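Local atomic coordinates of disulfide isomerase DsbG N-terminal domain-containing protein (Helicobacter pylori, PDB entry 3TDG), a protein that probably acts as a periplasmic thiol-disulfide oxidoreductase of the DsbG type, reducing or exchanging disulfide bonds through a thioredoxin-fold domain. Residues Asn146-Cys159 with His172-Leu186. Sequence-based numbering, arbitrary orientation.
Sequences NKDKILYIVSDPMC and HLKENTVRMVVVGWL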
ATOM      1  N   ASN A 146     -19.894  22.717  30.993  1.00 66.61           N
ATOM      2  CA  ASN A 146     -19.668  21.708  29.959  1.00 66.09           C
ATOM      3  C   ASN A 146     -19.234  22.267  28.604  1.00 65.60           C
ATOM      4  O   ASN A 146     -19.055  21.502  27.644  1.00 65.31           O
ATOM      5  CB  ASN A 146     -20.942  20.868  29.777  1.00 66.38           C
ATOM      6  CG  ASN A 146     -21.305  20.076  31.020  1.00 66.63           C
ATOM      7  OD1 ASN A 146     -20.432  19.660  31.783  1.00 66.97           O
ATOM      8  ND2 ASN A 146     -22.600  19.855  31.223  1.00 66.76           N
ATOM      9  N   LYS A 147     -19.053  23.590  28.533  1.00 64.68           N
ATOM     10  CA  LYS A 147     -18.723  24.283  27.278  1.00 63.71           C
ATOM     11  C   LYS A 147     -17.487  23.743  26.547  1.00 62.69           C
ATOM     12  O   LYS A 147     -17.388  23.866  25.319  1.00 62.44           O
ATOM     13  CB  LYS A 147     -18.617  25.802  27.490  1.00 64.33           C
ATOM     14  CG  LYS A 147     -17.486  26.249  28.412  1.00 65.31           C
ATOM     15  CD  LYS A 147     -17.592  27.739  28.751  1.00 67.47           C
ATOM     16  CE  LYS A 147     -16.798  28.608  27.778  1.00 67.86           C
ATOM     17  NZ  LYS A 147     -15.335  28.317  27.859  1.00 69.01           N
ATOM     18  N   ASP A 148     -16.571  23.121  27.288  1.00 61.08           N
ATOM     19  CA  ASP A 148     -15.325  22.608  26.704  1.00 59.72           C
ATOM     20  C   ASP A 148     -15.440  21.182  26.138  1.00 58.07           C
ATOM     21  O   ASP A 148     -14.518  20.681  25.484  1.00 57.34           O
ATOM     22  CB  ASP A 148     -14.196  22.680  27.734  1.00 60.32           C
ATOM     23  CG  ASP A 148     -13.601  24.076  27.854  1.00 62.69           C
ATOM     24  OD1 ASP A 148     -14.315  25.070  27.561  1.00 63.04           O
ATOM     25  OD2 ASP A 148     -12.406  24.173  28.246  1.00 65.19           O
ATOM     26  N   LYS A 149     -16.577  20.540  26.381  1.00 56.44           N
ATOM     27  CA  LYS A 149     -16.783  19.162  25.922  1.00 55.17           C
ATOM     28  C   LYS A 149     -17.387  19.176  24.512  1.00 53.72           C
ATOM     29  O   LYS A 149     -18.555  19.513  24.328  1.00 53.55           O
ATOM     30  CB  LYS A 149     -17.647  18.385  26.925  1.00 55.20           C
ATOM     31  CG  LYS A 149     -17.016  18.265  28.336  1.00 55.79           C
ATOM     32  CD  LYS A 149     -17.916  17.451  29.285  1.00 56.43           C
ATOM     33  CE  LYS A 149     -17.841  17.982  30.721  1.00 56.64           C
ATOM     34  NZ  LYS A 149     -18.918  17.422  31.609  1.00 54.79           N
ATOM     35  N   ILE A 150     -16.563  18.834  23.526  1.00 52.31           N
ATOM     36  CA  ILE A 150     -16.920  19.019  22.117  1.00 51.25           C
ATOM     37  C   ILE A 150     -17.508  17.758  21.480  1.00 49.64           C
ATOM     38  O   ILE A 150     -16.842  16.720  21.419  1.00 49.68           O
ATOM     39  CB  ILE A 150     -15.711  19.519  21.275  1.00 51.16           C
ATOM     40  CG1 ILE A 150     -15.162  20.846  21.827  1.00 51.90           C
ATOM     41  CG2 ILE A 150     -16.089  19.668  19.794  1.00 51.55           C
ATOM     42  CD1 ILE A 150     -16.030  22.070  21.568  1.00 53.69           C
ATOM     43  N   LEU A 151     -18.748  17.877  21.000  1.00 47.49           N
ATOM     44  CA  LEU A 151     -19.406  16.809  20.236  1.00 45.49           C
ATOM     45  C   LEU A 151     -19.649  17.217  18.784  1.00 44.07           C
ATOM     46  O   LEU A 151     -20.442  18.110  18.516  1.00 43.52           O
ATOM     47  CB  LEU A 151     -20.728  16.422  20.900  1.00 45.11           C
ATOM     48  CG  LEU A 151     -21.656  15.410  20.223  1.00 45.49           C
ATOM     49  CD1 LEU A 151     -20.964  14.070  19.990  1.00 46.08           C
ATOM     50  CD2 LEU A 151     -22.882  15.234  21.093  1.00 46.29           C
ATOM     51  N   TYR A 152     -18.964  16.557  17.864  1.00 42.89           N
ATOM     52  CA  TYR A 152     -19.215  16.738  16.449  1.00 42.29           C
ATOM     53  C   TYR A 152     -20.369  15.838  16.001  1.00 41.15           C
ATOM     54  O   TYR A 152     -20.397  14.652  16.336  1.00 40.80           O
ATOM     55  CB  TYR A 152     -17.973  16.379  15.644  1.00 42.36           C
ATOM     56  CG  TYR A 152     -16.997  17.511  15.486  1.00 45.07           C
ATOM     57  CD1 TYR A 152     -17.189  18.485  14.493  1.00 45.80           C
ATOM     58  CD2 TYR A 152     -15.880  17.621  16.320  1.00 45.26           C
ATOM     59  CE1 TYR A 152     -16.284  19.527  14.330  1.00 47.38           C
ATOM     60  CE2 TYR A 152     -14.964  18.667  16.167  1.00 46.65           C
ATOM     61  CZ  TYR A 152     -15.171  19.616  15.172  1.00 48.64           C
ATOM     62  OH  TYR A 152     -14.283  20.664  15.009  1.00 50.03           O
ATOM     63  N   ILE A 153     -21.308  16.408  15.253  1.00 39.08           N
ATOM     64  CA  ILE A 153     -22.409  15.654  14.665  1.00 37.82           C
ATOM     65  C   ILE A 153     -22.460  15.878  13.145  1.00 37.19           C
ATOM     66  O   ILE A 153     -22.804  16.967  12.689  1.00 37.54           O
ATOM     67  CB  ILE A 153     -23.753  16.055  15.307  1.00 37.51           C
ATOM     68  CG1 ILE A 153     -23.685  15.885  16.831  1.00 37.22           C
ATOM     69  CG2 ILE A 153     -24.930  15.228  14.690  1.00 37.41           C
ATOM     70  CD1 ILE A 153     -24.940  16.203  17.554  1.00 35.53           C
ATOM     71  N   VAL A 154     -22.100  14.869  12.366  1.00 36.16           N
ATOM     72  CA  VAL A 154     -22.195  14.952  10.907  1.00 34.59           C
ATOM     73  C   VAL A 154     -23.611  14.502  10.542  1.00 35.08           C
ATOM     74  O   VAL A 154     -24.046  13.427  10.954  1.00 34.65           O
ATOM     75  CB  VAL A 154     -21.128  14.127  10.199  1.00 34.47           C
ATOM     76  CG1 VAL A 154     -21.237  14.273   8.658  1.00 31.94           C
ATOM     77  CG2 VAL A 154     -19.719  14.541  10.680  1.00 33.80           C
ATOM     78  N   SER A 155     -24.327  15.359   9.813  1.00 34.46           N
ATOM     79  CA  SER A 155     -25.770  15.250   9.669  1.00 34.88           C
ATOM     80  C   SER A 155     -26.230  15.728   8.279  1.00 35.48           C
ATOM     81  O   SER A 155     -25.751  16.755   7.776  1.00 34.26           O
ATOM     82  CB  SER A 155     -26.457  16.069  10.754  1.00 34.83           C
ATOM     83  OG  SER A 155     -27.883  15.965  10.680  1.00 36.76           O
ATOM     84  N   ASP A 156     -27.148  14.967   7.678  1.00 35.67           N
ATOM     85  CA  ASP A 156     -27.715  15.273   6.369  1.00 36.33           C
ATOM     86  C   ASP A 156     -29.167  15.712   6.597  1.00 37.21           C
ATOM     87  O   ASP A 156     -29.911  15.043   7.302  1.00 36.24           O
ATOM     88  CB  ASP A 156     -27.637  14.038   5.469  1.00 36.13           C
ATOM     89  CG  ASP A 156     -28.021  14.330   4.014  1.00 37.47           C
ATOM     90  OD1 ASP A 156     -27.114  14.264   3.155  1.00 36.78           O
ATOM     91  OD2 ASP A 156     -29.219  14.618   3.727  1.00 35.41           O
ATOM     92  N   PRO A 157     -29.564  16.862   6.023  1.00 37.98           N
ATOM     93  CA  PRO A 157     -30.911  17.380   6.259  1.00 38.51           C
ATOM     94  C   PRO A 157     -32.053  16.626   5.529  1.00 39.40           C
ATOM     95  O   PRO A 157     -33.220  16.939   5.775  1.00 40.22           O
ATOM     96  CB  PRO A 157     -30.818  18.843   5.801  1.00 38.62           C
ATOM     97  CG  PRO A 157     -29.646  18.916   4.887  1.00 38.97           C
ATOM     98  CD  PRO A 157     -28.812  17.668   5.041  1.00 38.32           C
ATOM     99  N   MET A 158     -31.725  15.667   4.660  1.00 39.31           N
ATOM    100  CA  MET A 158     -32.729  14.808   4.004  1.00 39.92           C
ATOM    101  C   MET A 158     -32.748  13.389   4.589  1.00 39.91           C
ATOM    102  O   MET A 158     -33.225  12.453   3.961  1.00 40.90           O
ATOM    103  CB  MET A 158     -32.513  14.744   2.479  1.00 39.88           C
ATOM    104  CG  MET A 158     -32.782  16.064   1.702  1.00 40.01           C
ATOM    105  SD  MET A 158     -34.380  16.879   1.986  1.00 45.34           S
ATOM    106  CE  MET A 158     -35.462  15.895   0.933  1.00 43.81           C
ATOM    107  N   CYS A 159     -32.218  13.221   5.793  1.00 39.56           N
ATOM    108  CA  CYS A 159     -32.076  11.895   6.345  1.00 39.16           C
ATOM    109  C   CYS A 159     -32.982  11.784   7.563  1.00 38.50           C
ATOM    110  O   CYS A 159     -32.821  12.542   8.512  1.00 38.73           O
ATOM    111  CB  CYS A 159     -30.604  11.650   6.697  1.00 39.42           C
ATOM    112  SG  CYS A 159     -30.235  10.197   7.699  1.00 41.90           S
ATOM    113  N   HIS A 172     -28.429  17.062  24.176  1.00 55.65           N
ATOM    114  CA  HIS A 172     -26.970  17.014  23.990  1.00 55.61           C
ATOM    115  C   HIS A 172     -26.288  18.262  24.544  1.00 55.61           C
ATOM    116  O   HIS A 172     -25.138  18.198  24.987  1.00 55.49           O
ATOM    117  CB  HIS A 172     -26.595  16.894  22.510  1.00 55.78           C
ATOM    118  CG  HIS A 172     -26.769  15.524  21.933  1.00 56.20           C
ATOM    119  ND1 HIS A 172     -25.971  14.457  22.285  1.00 56.86           N
ATOM    120  CD2 HIS A 172     -27.617  15.062  20.984  1.00 55.92           C
ATOM    121  CE1 HIS A 172     -26.336  13.390  21.597  1.00 57.41           C
ATOM    122  NE2 HIS A 172     -27.335  13.730  20.801  1.00 56.57           N
ATOM    123  N   LEU A 173     -26.991  19.395  24.486  1.00 55.94           N
ATOM    124  CA  LEU A 173     -26.423  20.685  24.887  1.00 56.71           C
ATOM    125  C   LEU A 173     -26.195  20.743  26.390  1.00 57.50           C
ATOM    126  O   LEU A 173     -25.161  21.225  26.837  1.00 58.15           O
ATOM    127  CB  LEU A 173     -27.264  21.862  24.385  1.00 56.19           C
ATOM    128  CG  LEU A 173     -27.129  22.062  22.865  1.00 55.99           C
ATOM    129  CD1 LEU A 173     -28.087  23.124  22.301  1.00 54.89           C
ATOM    130  CD2 LEU A 173     -25.682  22.347  22.450  1.00 53.61           C
ATOM    131  N   LYS A 174     -27.140  20.207  27.155  1.00 58.12           N
ATOM    132  CA  LYS A 174     -26.955  20.021  28.598  1.00 58.93           C
ATOM    133  C   LYS A 174     -25.592  19.412  28.937  1.00 58.64           C
ATOM    134  O   LYS A 174     -24.988  19.794  29.933  1.00 59.30           O
ATOM    135  CB  LYS A 174     -28.104  19.202  29.196  1.00 59.00           C
ATOM    136  CG  LYS A 174     -29.400  19.993  29.284  1.00 61.01           C
ATOM    137  CD  LYS A 174     -30.640  19.107  29.288  1.00 63.07           C
ATOM    138  CE  LYS A 174     -31.892  19.963  29.471  1.00 64.38           C
ATOM    139  NZ  LYS A 174     -33.153  19.167  29.400  1.00 64.66           N
ATOM    140  N   GLU A 175     -25.086  18.519  28.085  1.00 58.31           N
ATOM    141  CA  GLU A 175     -23.829  17.805  28.362  1.00 57.98           C
ATOM    142  C   GLU A 175     -22.606  18.202  27.526  1.00 56.86           C
ATOM    143  O   GLU A 175     -21.470  17.934  27.932  1.00 56.95           O
ATOM    144  CB  GLU A 175     -24.034  16.290  28.234  1.00 58.78           C
ATOM    145  CG  GLU A 175     -25.311  15.749  28.866  1.00 61.55           C
ATOM    146  CD  GLU A 175     -25.314  15.768  30.395  1.00 65.88           C
ATOM    147  OE1 GLU A 175     -26.398  15.511  30.965  1.00 67.57           O
ATOM    148  OE2 GLU A 175     -24.260  16.024  31.030  1.00 67.47           O
ATOM    149  N   ASN A 176     -22.827  18.801  26.349  1.00 55.34           N
ATOM    150  CA  ASN A 176     -21.722  19.167  25.449  1.00 53.49           C
ATOM    151  C   ASN A 176     -21.931  20.478  24.704  1.00 52.00           C
ATOM    152  O   ASN A 176     -23.039  20.976  24.607  1.00 51.88           O
ATOM    153  CB  ASN A 176     -21.510  18.096  24.368  1.00 54.17           C
ATOM    154  CG  ASN A 176     -21.036  16.778  24.919  1.00 53.09           C
ATOM    155  OD1 ASN A 176     -19.845  16.474  24.899  1.00 53.67           O
ATOM    156  ND2 ASN A 176     -21.976  15.966  25.373  1.00 53.17           N
ATOM    157  N   THR A 177     -20.847  21.018  24.160  1.00 50.51           N
ATOM    158  CA  THR A 177     -20.961  21.975  23.074  1.00 49.06           C
ATOM    159  C   THR A 177     -20.963  21.149  21.801  1.00 47.39           C
ATOM    160  O   THR A 177     -20.071  20.337  21.580  1.00 46.93           O
ATOM    161  CB  THR A 177     -19.828  23.023  23.083  1.00 49.18           C
ATOM    162  OG1 THR A 177     -20.139  24.015  24.065  1.00 51.43           O
ATOM    163  CG2 THR A 177     -19.696  23.718  21.717  1.00 49.27           C
ATOM    164  N   VAL A 178     -21.992  21.358  20.990  1.00 45.94           N
ATOM    165  CA  VAL A 178     -22.172  20.627  19.738  1.00 44.32           C
ATOM    166  C   VAL A 178     -21.685  21.431  18.537  1.00 43.23           C
ATOM    167  O   VAL A 178     -22.044  22.601  18.377  1.00 43.08           O
ATOM    168  CB  VAL A 178     -23.659  20.230  19.554  1.00 43.96           C
ATOM    169  CG1 VAL A 178     -23.945  19.749  18.109  1.00 43.16           C
ATOM    170  CG2 VAL A 178     -24.045  19.178  20.587  1.00 43.82           C
ATOM    171  N   ARG A 179     -20.842  20.800  17.721  1.00 42.01           N
ATOM    172  CA  ARG A 179     -20.508  21.310  16.400  1.00 40.95           C
ATOM    173  C   ARG A 179     -21.212  20.477  15.333  1.00 40.38           C
ATOM    174  O   ARG A 179     -20.735  19.403  14.932  1.00 39.85           O
ATOM    175  CB  ARG A 179     -18.999  21.320  16.165  1.00 40.58           C
ATOM    176  CG  ARG A 179     -18.256  22.243  17.135  1.00 42.19           C
ATOM    177  CD  ARG A 179     -16.782  22.282  16.862  1.00 43.19           C
ATOM    178  NE  ARG A 179     -16.133  23.168  17.829  1.00 46.25           N
ATOM    179  CZ  ARG A 179     -14.839  23.154  18.120  1.00 44.96           C
ATOM    180  NH1 ARG A 179     -14.022  22.301  17.516  1.00 44.19           N
ATOM    181  NH2 ARG A 179     -14.365  24.012  19.012  1.00 45.86           N
ATOM    182  N   MET A 180     -22.348  20.983  14.875  1.00 39.04           N
ATOM    183  CA  MET A 180     -23.115  20.292  13.864  1.00 38.67           C
ATOM    184  C   MET A 180     -22.578  20.603  12.449  1.00 37.57           C
ATOM    185  O   MET A 180     -22.505  21.763  12.042  1.00 36.84           O
ATOM    186  CB  MET A 180     -24.584  20.680  13.998  1.00 39.39           C
ATOM    187  CG  MET A 180     -25.511  19.759  13.236  1.00 42.15           C
ATOM    188  SD  MET A 180     -27.158  19.852  13.924  1.00 47.72           S
ATOM    189  CE  MET A 180     -28.102  19.184  12.553  1.00 45.12           C
ATOM    190  N   VAL A 181     -22.204  19.556  11.722  1.00 35.81           N
ATOM    191  CA  VAL A 181     -21.664  19.678  10.379  1.00 35.42           C
ATOM    192  C   VAL A 181     -22.728  19.163   9.405  1.00 35.33           C
ATOM    193  O   VAL A 181     -22.950  17.946   9.309  1.00 34.99           O
ATOM    194  CB  VAL A 181     -20.356  18.865  10.239  1.00 35.51           C
ATOM    195  CG1 VAL A 181     -19.792  18.940   8.817  1.00 34.63           C
ATOM    196  CG2 VAL A 181     -19.310  19.353  11.266  1.00 36.16           C
ATOM    197  N   VAL A 182     -23.405  20.091   8.723  1.00 34.60           N
ATOM    198  CA  VAL A 182     -24.554  19.753   7.873  1.00 34.59           C
ATOM    199  C   VAL A 182     -24.076  19.526   6.439  1.00 34.66           C
ATOM    200  O   VAL A 182     -23.631  20.460   5.764  1.00 34.78           O
ATOM    201  CB  VAL A 182     -25.691  20.818   7.954  1.00 34.36           C
ATOM    202  CG1 VAL A 182     -26.930  20.387   7.135  1.00 33.81           C
ATOM    203  CG2 VAL A 182     -26.090  21.039   9.380  1.00 33.38           C
ATOM    204  N   VAL A 183     -24.129  18.274   6.004  1.00 34.22           N
ATOM    205  CA  VAL A 183     -23.540  17.880   4.733  1.00 34.77           C
ATOM    206  C   VAL A 183     -24.597  17.696   3.637  1.00 35.65           C
ATOM    207  O   VAL A 183     -25.787  17.510   3.931  1.00 35.17           O
ATOM    208  CB  VAL A 183     -22.723  16.584   4.868  1.00 34.43           C
ATOM    209  CG1 VAL A 183     -21.505  16.812   5.792  1.00 34.10           C
ATOM    210  CG2 VAL A 183     -23.618  15.426   5.401  1.00 33.70           C
ATOM    211  N   GLY A 184     -24.142  17.735   2.389  1.00 36.54           N
ATOM    212  CA  GLY A 184     -24.987  17.456   1.231  1.00 38.63           C
ATOM    213  C   GLY A 184     -24.672  16.074   0.694  1.00 40.29           C
ATOM    214  O   GLY A 184     -24.252  15.947  -0.442  1.00 40.64           O
ATOM    215  N   TRP A 185     -24.887  15.039   1.513  1.00 41.56           N
ATOM    216  CA  TRP A 185     -24.333  13.694   1.269  1.00 42.67           C
ATOM    217  C   TRP A 185     -25.274  12.748   0.508  1.00 43.53           C
ATOM    218  O   TRP A 185     -24.824  11.954  -0.338  1.00 42.76           O
ATOM    219  CB  TRP A 185     -23.889  13.117   2.630  1.00 43.11           C
ATOM    220  CG  TRP A 185     -23.609  11.589   2.829  1.00 44.37           C
ATOM    221  CD1 TRP A 185     -24.219  10.766   3.747  1.00 45.03           C
ATOM    222  CD2 TRP A 185     -22.606  10.785   2.192  1.00 43.85           C
ATOM    223  NE1 TRP A 185     -23.688   9.491   3.690  1.00 43.47           N
ATOM    224  CE2 TRP A 185     -22.703   9.474   2.741  1.00 46.52           C
ATOM    225  CE3 TRP A 185     -21.669  11.024   1.187  1.00 44.84           C
ATOM    226  CZ2 TRP A 185     -21.877   8.425   2.329  1.00 45.58           C
ATOM    227  CZ3 TRP A 185     -20.861   9.982   0.775  1.00 45.95           C
ATOM    228  CH2 TRP A 185     -20.968   8.702   1.342  1.00 46.41           C
ATOM    229  N   LEU A 186     -26.572  12.839   0.788  1.00 43.51           N
ATOM    230  CA  LEU A 186     -27.497  11.811   0.287  1.00 44.59           C
ATOM    231  C   LEU A 186     -28.082  12.066  -1.110  1.00 44.73           C
ATOM    232  O   LEU A 186     -28.597  11.153  -1.736  1.00 45.14           O
ATOM    233  CB  LEU A 186     -28.581  11.485   1.319  1.00 44.13           C
ATOM    234  CG  LEU A 186     -28.050  10.835   2.609  1.00 45.26           C
ATOM    235  CD1 LEU A 186     -29.185  10.622   3.589  1.00 44.79           C
ATOM    236  CD2 LEU A 186     -27.319   9.518   2.330  1.00 46.75           C
TER
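Arg-179 sets off with CG beside its backbone N (chi1 -63°) and then runs fully extended to NE, a course that lays its chain over the ring of Tyr-152. CB of Arg-179 sits above one face of the Tyr-152 ring, 4.1 Å from its centroid, in a CH-pi contact, and farther along NH1 reaches the phenol oxygen, Arg-179 NH1 to Tyr-152 OH 3.0 Å, with that oxygen close to the guanidinium plane. Ring and guanidinium stand 80° apart, while CD1 of Ile-150 lies over one guanidinium face, offset toward its rim. NE of Arg-179 is held in turn by a salt bridge to Glu-138.

Strands 150-155 and 177-182 run parallel beneath this group, joined by an alternating ladder of backbone hydrogen bonds from Thr-177 N to Val-183 N. The other sheet face carries Leu-151, Ile-153 and Ser-155 beside Val-178, Met-180 and Val-182; CD1 of Ile-153 meets CG1 of Val-178 at 3.7 Å, and CD2 of Leu-151 comes within 3.4 Å of ND1 of His-172.

Beyond the strands, with CG anti to the backbone N (chi1 -172°), the carboxylate of Asp-156 reaches the loop 183-186. Its OD1 takes two amides, Trp-185 N at 2.9 Å and Leu-186 N at 2.8 Å, while OD2 receives Met-158 N in an Asx turn and also bonds Ser-190. This one buried carboxylate thus ties together the two loops that leave the strands. At the other end, ND2 of Asn-146 gives an in-plane bond to Lys-174 O, 2.7 Å away.

The helical link between parallel neighbours makes a beta-alpha-beta crossover, the central unit of a thioredoxin fold, and Cys-159 at its helix N-cap is consistent with the first cysteine of a CxxC redox site.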